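Local atomic coordinates of oxidoreductase, NAD-binding/iron-sulfur cluster-binding protein (Nitratireductor pacificus pht-3B, PDB entry 6ZXU), a protein that acts as a catabolic reductive dehalogenase that carries a cobalamin and two [4Fe-4S] clusters. Residues P376-N379 / A380-I383; Y453-G456 / A457-G461; A464-C467 / R468-G471. All coordinates share one frame; numbering follows the deposited sequence.

Contact 1: P376-N379 / A380-I383; sequences PGRN and AEAI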
ATOM      1  N   PRO A 376     -25.897   5.134  12.401  1.00 30.24           N
ATOM      2  CA  PRO A 376     -24.710   5.515  11.645  1.00 26.62           C
ATOM      3  C   PRO A 376     -23.383   5.362  12.445  1.00 24.54           C
ATOM      4  O   PRO A 376     -22.381   5.039  11.847  1.00 26.33           O
ATOM      5  CB  PRO A 376     -24.970   6.963  11.227  1.00 25.99           C
ATOM      6  CG  PRO A 376     -26.373   7.221  11.594  1.00 29.56           C
ATOM      7  CD  PRO A 376     -26.733   6.298  12.693  1.00 29.24           C
ATOM      8  N   GLY A 377     -23.437   5.438  13.753  1.00 21.01           N
ATOM      9  CA  GLY A 377     -22.308   5.142  14.584  1.00 24.00           C
ATOM     10  C   GLY A 377     -21.856   3.689  14.475  1.00 26.64           C
ATOM     11  O   GLY A 377     -20.665   3.404  14.392  1.00 23.97           O
ATOM     12  N   ARG A 378     -22.792   2.766  14.452  1.00 24.36           N
ATOM     13  CA  ARG A 378     -22.484   1.356  14.271  1.00 25.53           C
ATOM     14  C   ARG A 378     -22.085   1.037  12.819  1.00 22.20           C
ATOM     15  O   ARG A 378     -21.245   0.205  12.616  1.00 24.13           O
ATOM     16  CB  ARG A 378     -23.696   0.488  14.658  1.00 28.83           C
ATOM     17  CG  ARG A 378     -24.054   0.556  16.110  1.00 31.14           C
ATOM     18  CD  ARG A 378     -23.376  -0.499  16.941  1.00 33.53           C
ATOM     19  NE  ARG A 378     -23.812  -1.857  16.540  1.00 33.56           N
ATOM     20  CZ  ARG A 378     -23.376  -2.990  17.112  1.00 31.50           C
ATOM     21  NH1 ARG A 378     -22.508  -2.962  18.111  1.00 35.40           N
ATOM     22  NH2 ARG A 378     -23.755  -4.177  16.616  1.00 34.43           N
ATOM     23  N   ASN A 379     -22.682   1.701  11.824  1.00 22.98           N
ATOM     24  CA  ASN A 379     -22.328   1.532  10.430  1.00 20.74           C
ATOM     25  C   ASN A 379     -20.831   1.942  10.239  1.00 21.14           C
ATOM     26  O   ASN A 379     -20.132   1.246   9.539  1.00 19.91           O
ATOM     27  CB  ASN A 379     -23.193   2.331   9.493  1.00 20.60           C
ATOM     28  CG  ASN A 379     -24.649   1.862   9.474  1.00 27.08           C
ATOM     29  OD1 ASN A 379     -25.002   0.817  10.081  1.00 23.56           O
ATOM     30  ND2 ASN A 379     -25.471   2.608   8.751  1.00 22.09           N
ATOM     31  N   ALA A 380     -20.402   3.000  10.909  1.00 18.42           N
ATOM     32  CA  ALA A 380     -19.012   3.390  10.866  1.00 21.61           C
ATOM     33  C   ALA A 380     -18.091   2.351  11.439  1.00 19.15           C
ATOM     34  O   ALA A 380     -17.130   1.971  10.789  1.00 16.90           O
ATOM     35  CB  ALA A 380     -18.811   4.712  11.504  1.00 22.41           C
ATOM     36  N   GLU A 381     -18.442   1.778  12.558  1.00 17.67           N
ATOM     37  CA  GLU A 381     -17.643   0.747  13.168  1.00 20.91           C
ATOM     38  C   GLU A 381     -17.615  -0.528  12.328  1.00 19.60           C
ATOM     39  O   GLU A 381     -16.593  -1.186  12.292  1.00 17.04           O
ATOM     40  CB  GLU A 381     -18.194   0.377  14.570  1.00 23.63           C
ATOM     41  CG  GLU A 381     -18.155   1.463  15.607  1.00 28.03           C
ATOM     42  CD  GLU A 381     -18.758   0.986  16.979  1.00 32.67           C
ATOM     43  OE1 GLU A 381     -18.381   1.642  17.970  1.00 33.00           O
ATOM     44  OE2 GLU A 381     -19.546  -0.055  17.049  1.00 31.68           O
ATOM     45  N   ALA A 382     -18.721  -0.881  11.681  1.00 18.10           N
ATOM     46  CA  ALA A 382     -18.783  -2.041  10.804  1.00 18.16           C
ATOM     47  C   ALA A 382     -17.860  -1.876   9.591  1.00 16.63           C
ATOM     48  O   ALA A 382     -17.134  -2.745   9.275  1.00 17.11           O
ATOM     49  CB  ALA A 382     -20.218  -2.347  10.338  1.00 18.75           C
ATOM     50  N   ILE A 383     -17.893  -0.718   8.976  1.00 17.59           N
ATOM     51  CA  ILE A 383     -17.076  -0.384   7.838  1.00 18.41           C
ATOM     52  C   ILE A 383     -15.587  -0.383   8.230  1.00 17.75           C
ATOM     53  O   ILE A 383     -14.774  -0.936   7.516  1.00 18.06           O
ATOM     54  CB  ILE A 383     -17.530   0.985   7.268  1.00 17.55           C
ATOM     55  CG1 ILE A 383     -18.835   0.851   6.468  1.00 18.91           C
ATOM     56  CG2 ILE A 383     -16.467   1.589   6.357  1.00 18.82           C
ATOM     57  CD1 ILE A 383     -18.729   0.028   5.212  1.00 21.45           C
TER
HETATM   58  O   HOH W   1     -20.908  -0.814  19.162  1.00 43.54           O
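Arg378 and Glu381, three residues apart in the opening turns of helix 376-390, bring opposite charges together on the outer side of the helix without forming a direct salt bridge. Arg378 NH1 and Glu381 OE2 are 4.3 Å apart, and the oxygen sits off the plane of the guanidinium, where none of its hydrogens is directed. The two flat groups are turned 58° against each other. A water completes the link: it accepts from Arg378 NH1 at 2.9 Å, at the guanidinium edge and in its plane, and donates to Glu381 OE2 at 2.6 Å. The bend at chi2 (-91°) brings Arg378 CD to 3.9 Å from Glu381 OE2, and a second bend, at chi3, sets the course of the atoms beyond it; NH2 hydrogen-bonds to Gly157 O, a carbonyl of another part of the chain.

Backbone hydrogen bonds of the alpha-helical i to i+4 kind join the two segments. Ala382 N donates to Arg378 O at 2.9 Å, and similar bonds run from Ala380 to Pro376 and from Ile383 to Asn379; that from Glu381 N to Gly377 O is weak at 3.3 Å.

Van der Waals contact is mainly between side-chain carbons and carbonyl oxygens of the turn before. Glu381 CG rests 3.4 Å from Gly377 O, and Ile383 CG1 lies at the same distance from Asn379 O. On the buried side Ile383 and Ala382 reach Trp163 of helix 161-164, while Asn379 ND2 donates to Pro524 O and Leu373 O, tying the helix start to neighbouring loops.

Asn379 and the aliphatic groups thus anchor the buried side and Arg378 adds its bond to Gly157, whereas the water-bridged attraction between Arg378 and Glu381 is probably modest.

Contact 2: Y453-G456 / A457-G461; sequences YMRG and AEIAG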
ATOM      1  N   TYR A 453      -1.227   0.308  -4.252  1.00 15.81           N
ATOM      2  CA  TYR A 453      -2.344   0.611  -5.174  1.00 17.19           C
ATOM      3  C   TYR A 453      -3.188  -0.633  -5.453  1.00 18.52           C
ATOM      4  O   TYR A 453      -4.414  -0.597  -5.316  1.00 16.25           O
ATOM      5  CB  TYR A 453      -1.815   1.090  -6.475  1.00 16.73           C
ATOM      6  CG  TYR A 453      -1.400   2.532  -6.469  1.00 18.58           C
ATOM      7  CD1 TYR A 453      -2.030   3.432  -5.675  1.00 22.17           C
ATOM      8  CD2 TYR A 453      -0.465   2.986  -7.343  1.00 20.42           C
ATOM      9  CE1 TYR A 453      -1.696   4.764  -5.734  1.00 26.49           C
ATOM     10  CE2 TYR A 453      -0.078   4.303  -7.389  1.00 22.53           C
ATOM     11  CZ  TYR A 453      -0.733   5.215  -6.623  1.00 29.32           C
ATOM     12  OH  TYR A 453      -0.425   6.608  -6.707  1.00 32.08           O
ATOM     13  N   MET A 454      -2.530  -1.738  -5.726  1.00 15.17           N
ATOM     14  CA  MET A 454      -3.199  -2.967  -5.980  1.00 18.26           C
ATOM     15  C   MET A 454      -3.932  -3.504  -4.773  1.00 14.63           C
ATOM     16  O   MET A 454      -5.130  -3.855  -4.857  1.00 14.75           O
ATOM     17  CB  MET A 454      -2.189  -3.996  -6.523  1.00 23.39           C
ATOM     18  CG  MET A 454      -2.732  -5.394  -6.876  1.00 26.97           C
ATOM     19  SD  MET A 454      -2.804  -6.394  -5.396  1.00 34.93           S
ATOM     20  CE  MET A 454      -1.071  -6.310  -4.662  1.00 30.56           C
ATOM     21  N   ARG A 455      -3.282  -3.532  -3.638  1.00 13.41           N
ATOM     22  CA  ARG A 455      -3.903  -4.013  -2.420  1.00 14.68           C
ATOM     23  C   ARG A 455      -5.081  -3.157  -2.004  1.00 16.61           C
ATOM     24  O   ARG A 455      -6.167  -3.686  -1.605  1.00 17.56           O
ATOM     25  CB  ARG A 455      -2.897  -4.046  -1.293  1.00 17.46           C
ATOM     26  CG  ARG A 455      -3.402  -4.528   0.049  1.00 16.14           C
ATOM     27  CD  ARG A 455      -3.960  -5.946   0.044  1.00 20.37           C
ATOM     28  NE  ARG A 455      -3.060  -6.887  -0.667  1.00 24.68           N
ATOM     29  CZ  ARG A 455      -1.878  -7.326  -0.182  1.00 24.31           C
ATOM     30  NH1 ARG A 455      -1.448  -6.920   1.012  1.00 23.23           N
ATOM     31  NH2 ARG A 455      -1.116  -8.167  -0.911  1.00 24.80           N
ATOM     32  N   GLY A 456      -4.918  -1.841  -2.070  1.00 13.63           N
ATOM     33  CA  GLY A 456      -6.026  -0.909  -1.783  1.00 17.78           C
ATOM     34  C   GLY A 456      -7.264  -1.117  -2.696  1.00 15.72           C
ATOM     35  O   GLY A 456      -8.357  -1.164  -2.204  1.00 17.90           O
ATOM     36  N   ALA A 457      -7.026  -1.190  -3.978  1.00 16.58           N
ATOM     37  CA  ALA A 457      -8.052  -1.354  -4.984  1.00 15.71           C
ATOM     38  C   ALA A 457      -8.832  -2.604  -4.753  1.00 17.70           C
ATOM     39  O   ALA A 457     -10.070  -2.605  -4.855  1.00 19.36           O
ATOM     40  CB  ALA A 457      -7.506  -1.327  -6.384  1.00 15.50           C
ATOM     41  N   GLU A 458      -8.166  -3.680  -4.380  1.00 18.41           N
ATOM     42  CA  GLU A 458      -8.842  -4.913  -3.976  1.00 19.32           C
ATOM     43  C   GLU A 458      -9.743  -4.770  -2.791  1.00 19.90           C
ATOM     44  O   GLU A 458     -10.908  -5.187  -2.791  1.00 19.78           O
ATOM     45  CB  GLU A 458      -7.785  -6.001  -3.731  1.00 23.33           C
ATOM     46  CG  GLU A 458      -8.279  -7.303  -3.115  1.00 25.91           C
ATOM     47  CD  GLU A 458      -7.054  -8.176  -2.728  1.00 31.68           C
ATOM     48  OE1 GLU A 458      -6.173  -8.332  -3.567  1.00 38.80           O
ATOM     49  OE2 GLU A 458      -6.958  -8.748  -1.649  1.00 34.77           O
ATOM     50  N   ILE A 459      -9.223  -4.163  -1.715  1.00 16.68           N
ATOM     51  CA  ILE A 459      -9.963  -3.994  -0.480  1.00 17.64           C
ATOM     52  C   ILE A 459     -11.177  -3.084  -0.670  1.00 16.49           C
ATOM     53  O   ILE A 459     -12.301  -3.415  -0.265  1.00 15.43           O
ATOM     54  CB  ILE A 459      -9.035  -3.430   0.666  1.00 18.83           C
ATOM     55  CG1 ILE A 459      -7.996  -4.529   1.041  1.00 18.84           C
ATOM     56  CG2 ILE A 459      -9.872  -2.911   1.850  1.00 16.26           C
ATOM     57  CD1 ILE A 459      -6.871  -3.960   1.860  1.00 20.23           C
ATOM     58  N   ALA A 460     -10.975  -1.985  -1.368  1.00 16.01           N
ATOM     59  CA  ALA A 460     -12.046  -1.046  -1.577  1.00 17.26           C
ATOM     60  C   ALA A 460     -13.054  -1.563  -2.602  1.00 17.09           C
ATOM     61  O   ALA A 460     -14.203  -1.207  -2.509  1.00 18.37           O
ATOM     62  CB  ALA A 460     -11.524   0.341  -2.023  1.00 15.81           C
ATOM     63  N   GLY A 461     -12.620  -2.339  -3.556  1.00 15.72           N
ATOM     64  CA  GLY A 461     -13.529  -2.957  -4.515  1.00 16.35           C
ATOM     65  C   GLY A 461     -14.477  -3.878  -3.820  1.00 17.64           C
ATOM     66  O   GLY A 461     -15.672  -3.866  -4.066  1.00 17.87           O
TER
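Arg455 and Ile459 pack one turn apart in helix 445-469, a long alpha-helix held between helix 168-190 and the antiparallel sheet that includes strands 422-429 and 514-521. The arginine can be followed outward. Its CB leaves the backbone pointing away from 457-461, but with CG anti to the backbone N (chi1 180°) and a bend at chi2 the chain crosses Ile459 at a slant. CG and then CD each lie 4.0 Å from Ile459 CD1, so the aliphatic part of the arginine packs against the isoleucine's CD1. A further bend at chi3 turns NE, which comes 4.4 Å from Glu458 OE2; again the approach is off-plane, leaving only attraction of charge. At the tip, NH1 forms a salt bridge with Asp118, and NH2 does so with Glu178 while also donating to Leu117 O.

Glu458 has its own stronger partner, a salt bridge from OE2 to Arg175 of helix 168-190. Two arginines and three acids thus gather where helix 445-469 meets helix 168-190, with Asp118 supplied from beyond the end of helix 103-116; the opposite charges are likely to offset the like-charged approaches of Arg455 to Arg175 and of Glu458 to Glu178. Elsewhere round the helix, Tyr453 touches the cobalamin and hydrogen-bonds through OH to Lys515 NZ, and Ala460 meets Ile517 and Phe519 of the sheet.

The backbone runs on in regular i to i+4 bonds, with Glu458 N to Met454 O at 3.1 Å. Ile459 also rests its side chain on the carbonyl of the preceding turn, CG1 being 3.3 Å from Arg455 O. One step on, Ala460 N donates to Gly456 O at 2.9 Å with an N-H...O angle of 168°.

Contact 3: A464-C467 / R468-G471; sequences AAHC and RRMG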
ATOM      1  N   ALA A 464     -16.927  -1.657  -1.406  1.00 17.79           N
ATOM      2  CA  ALA A 464     -17.934  -0.993  -2.194  1.00 17.58           C
ATOM      3  C   ALA A 464     -18.959  -1.990  -2.739  1.00 19.14           C
ATOM      4  O   ALA A 464     -20.160  -1.703  -2.748  1.00 18.96           O
ATOM      5  CB  ALA A 464     -17.304  -0.212  -3.306  1.00 14.60           C
ATOM      6  N   ALA A 465     -18.518  -3.176  -3.144  1.00 18.00           N
ATOM      7  CA  ALA A 465     -19.463  -4.237  -3.619  1.00 19.30           C
ATOM      8  C   ALA A 465     -20.381  -4.674  -2.533  1.00 22.41           C
ATOM      9  O   ALA A 465     -21.590  -4.874  -2.767  1.00 22.98           O
ATOM     10  CB  ALA A 465     -18.726  -5.433  -4.163  1.00 22.80           C
ATOM     11  N   HIS A 466     -19.913  -4.695  -1.285  1.00 19.86           N
ATOM     12  CA  HIS A 466     -20.764  -5.032  -0.182  1.00 20.59           C
ATOM     13  C   HIS A 466     -21.780  -3.983   0.121  1.00 22.64           C
ATOM     14  O   HIS A 466     -22.946  -4.262   0.388  1.00 23.60           O
ATOM     15  CB  HIS A 466     -19.956  -5.392   1.097  1.00 22.00           C
ATOM     16  CG  HIS A 466     -20.793  -6.002   2.178  1.00 24.41           C
ATOM     17  ND1 HIS A 466     -21.490  -7.186   2.010  1.00 24.87           N
ATOM     18  CD2 HIS A 466     -21.025  -5.604   3.439  1.00 25.41           C
ATOM     19  CE1 HIS A 466     -22.146  -7.462   3.114  1.00 28.66           C
ATOM     20  NE2 HIS A 466     -21.886  -6.514   4.000  1.00 28.98           N
ATOM     21  N   CYS A 467     -21.374  -2.739   0.044  1.00 21.84           N
ATOM     22  CA  CYS A 467     -22.338  -1.641   0.161  1.00 24.72           C
ATOM     23  C   CYS A 467     -23.470  -1.775  -0.890  1.00 20.37           C
ATOM     24  O   CYS A 467     -24.596  -1.540  -0.560  1.00 21.01           O
ATOM     25  CB  CYS A 467     -21.641  -0.254  -0.001  1.00 22.03           C
ATOM     26  SG  CYS A 467     -20.652   0.189   1.440  1.00 27.72           S
ATOM     27  N   ARG A 468     -23.105  -2.088  -2.119  1.00 19.52           N
ATOM     28  CA  ARG A 468     -24.084  -2.215  -3.224  1.00 20.49           C
ATOM     29  C   ARG A 468     -25.024  -3.412  -2.944  1.00 23.47           C
ATOM     30  O   ARG A 468     -26.211  -3.310  -3.138  1.00 22.69           O
ATOM     31  CB  ARG A 468     -23.439  -2.290  -4.525  1.00 17.27           C
ATOM     32  CG  ARG A 468     -22.682  -1.064  -4.947  1.00 18.32           C
ATOM     33  CD  ARG A 468     -22.236  -1.026  -6.382  1.00 18.45           C
ATOM     34  NE  ARG A 468     -21.426  -2.167  -6.725  1.00 21.60           N
ATOM     35  CZ  ARG A 468     -20.116  -2.269  -6.596  1.00 23.12           C
ATOM     36  NH1 ARG A 468     -19.405  -1.276  -6.106  1.00 21.97           N
ATOM     37  NH2 ARG A 468     -19.497  -3.375  -6.977  1.00 24.25           N
ATOM     38  N   ARG A 469     -24.507  -4.494  -2.386  1.00 22.86           N
ATOM     39  CA  ARG A 469     -25.293  -5.610  -1.958  1.00 24.99           C
ATOM     40  C   ARG A 469     -26.358  -5.204  -0.987  1.00 25.62           C
ATOM     41  O   ARG A 469     -27.478  -5.707  -1.006  1.00 29.01           O
ATOM     42  CB  ARG A 469     -24.399  -6.694  -1.368  1.00 28.83           C
ATOM     43  CG  ARG A 469     -25.119  -7.906  -0.853  1.00 32.69           C
ATOM     44  CD  ARG A 469     -24.192  -8.961  -0.257  1.00 36.55           C
ATOM     45  NE  ARG A 469     -23.087  -9.374  -1.158  1.00 43.50           N
ATOM     46  CZ  ARG A 469     -23.202 -10.205  -2.213  1.00 54.40           C
ATOM     47  NH1 ARG A 469     -24.385 -10.759  -2.611  1.00 60.58           N
ATOM     48  NH2 ARG A 469     -22.105 -10.479  -2.918  1.00 49.86           N
ATOM     49  N   MET A 470     -26.046  -4.261  -0.132  1.00 27.94           N
ATOM     50  CA  MET A 470     -27.037  -3.769   0.837  1.00 27.81           C
ATOM     51  C   MET A 470     -27.969  -2.678   0.289  1.00 24.79           C
ATOM     52  O   MET A 470     -28.747  -2.101   1.040  1.00 26.47           O
ATOM     53  CB  MET A 470     -26.275  -3.248   2.073  1.00 27.75           C
ATOM     54  CG  MET A 470     -25.388  -4.291   2.747  1.00 28.12           C
ATOM     55  SD  MET A 470     -24.647  -3.760   4.300  1.00 29.29           S
ATOM     56  CE  MET A 470     -23.500  -2.501   3.720  1.00 29.37           C
ATOM     57  N   GLY A 471     -27.789  -2.321  -0.970  1.00 26.54           N
ATOM     58  CA  GLY A 471     -28.591  -1.314  -1.631  1.00 25.74           C
ATOM     59  C   GLY A 471     -28.171   0.114  -1.377  1.00 28.67           C
ATOM     60  O   GLY A 471     -29.015   1.034  -1.383  1.00 22.62           O
TER
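A Schellman motif ends helix 445-469: Gly471 turns out of the helix at a phi of 82°, a value that favours glycine, and its N bonds back to Arg468 O at 2.9 Å. Just before it, Met470 N makes an i to i+4 bond to His466 O at 3.1 Å and a weak one to Cys467 O.

Arg468 lies folded back along the preceding turn. The bend at chi3 (-57°) and the turn at chi4 bring one guanidinium face over Ala465 CA, 3.6 Å from CZ, with the carbon set toward the rim. NH2 reaches Ala465 CB at 3.6 Å and NH1 comes 3.7 Å from Ala464 CB, while NH1 finds its hydrogen bond at Ala474 O. Replacing Arg468 by an alanine removes the whole guanidinium, which would probably leave the Ala474 carbonyl without this donor and strip the cover from Ala465.

His466 meets the two residues after Arg468. Met470 CG lies over one face of its ring, and the methionine SD sits 4.4 Å from the ring centroid, 38° off the normal, an oblique sulfur-aromatic contact. Arg469 CD approaches His466 ND1 at 3.9 Å, a buried nitrogen with no hydrogen-bond partner in the model; the arginine's NH2 instead forms a salt bridge with Asp76.

Asp76, of helix 74-85, also touches Ala465 and His466. Ala464 and Cys467 face the sheet, touching Ala474 of strand 474-477 and Phe519 of strand 514-521, while the His466 ring stands edge-to-face with Trp163 of helix 161-164.

How the contacts relate
Contacts 2 and 3 follow each other on helix 445-469, their centres about 16 Å apart. The helix runs from the cobalamin pocket, where the Tyr453 side chain of contact 2 comes within about 4 Å of the cofactor, out to its Schellman end in contact 3. Ala460 and Ala464 both pack on Phe519, so one strand backs both contacts. Contact 1, on helix 376-390, touches contact 3 through Ile383 CD1 and Cys467 SG, 4.2 Å apart, and both share Trp163 as a neighbour. Contact 1 stays about 8 Å from contact 2 at the nearest atoms and lies away from the cofactor sites.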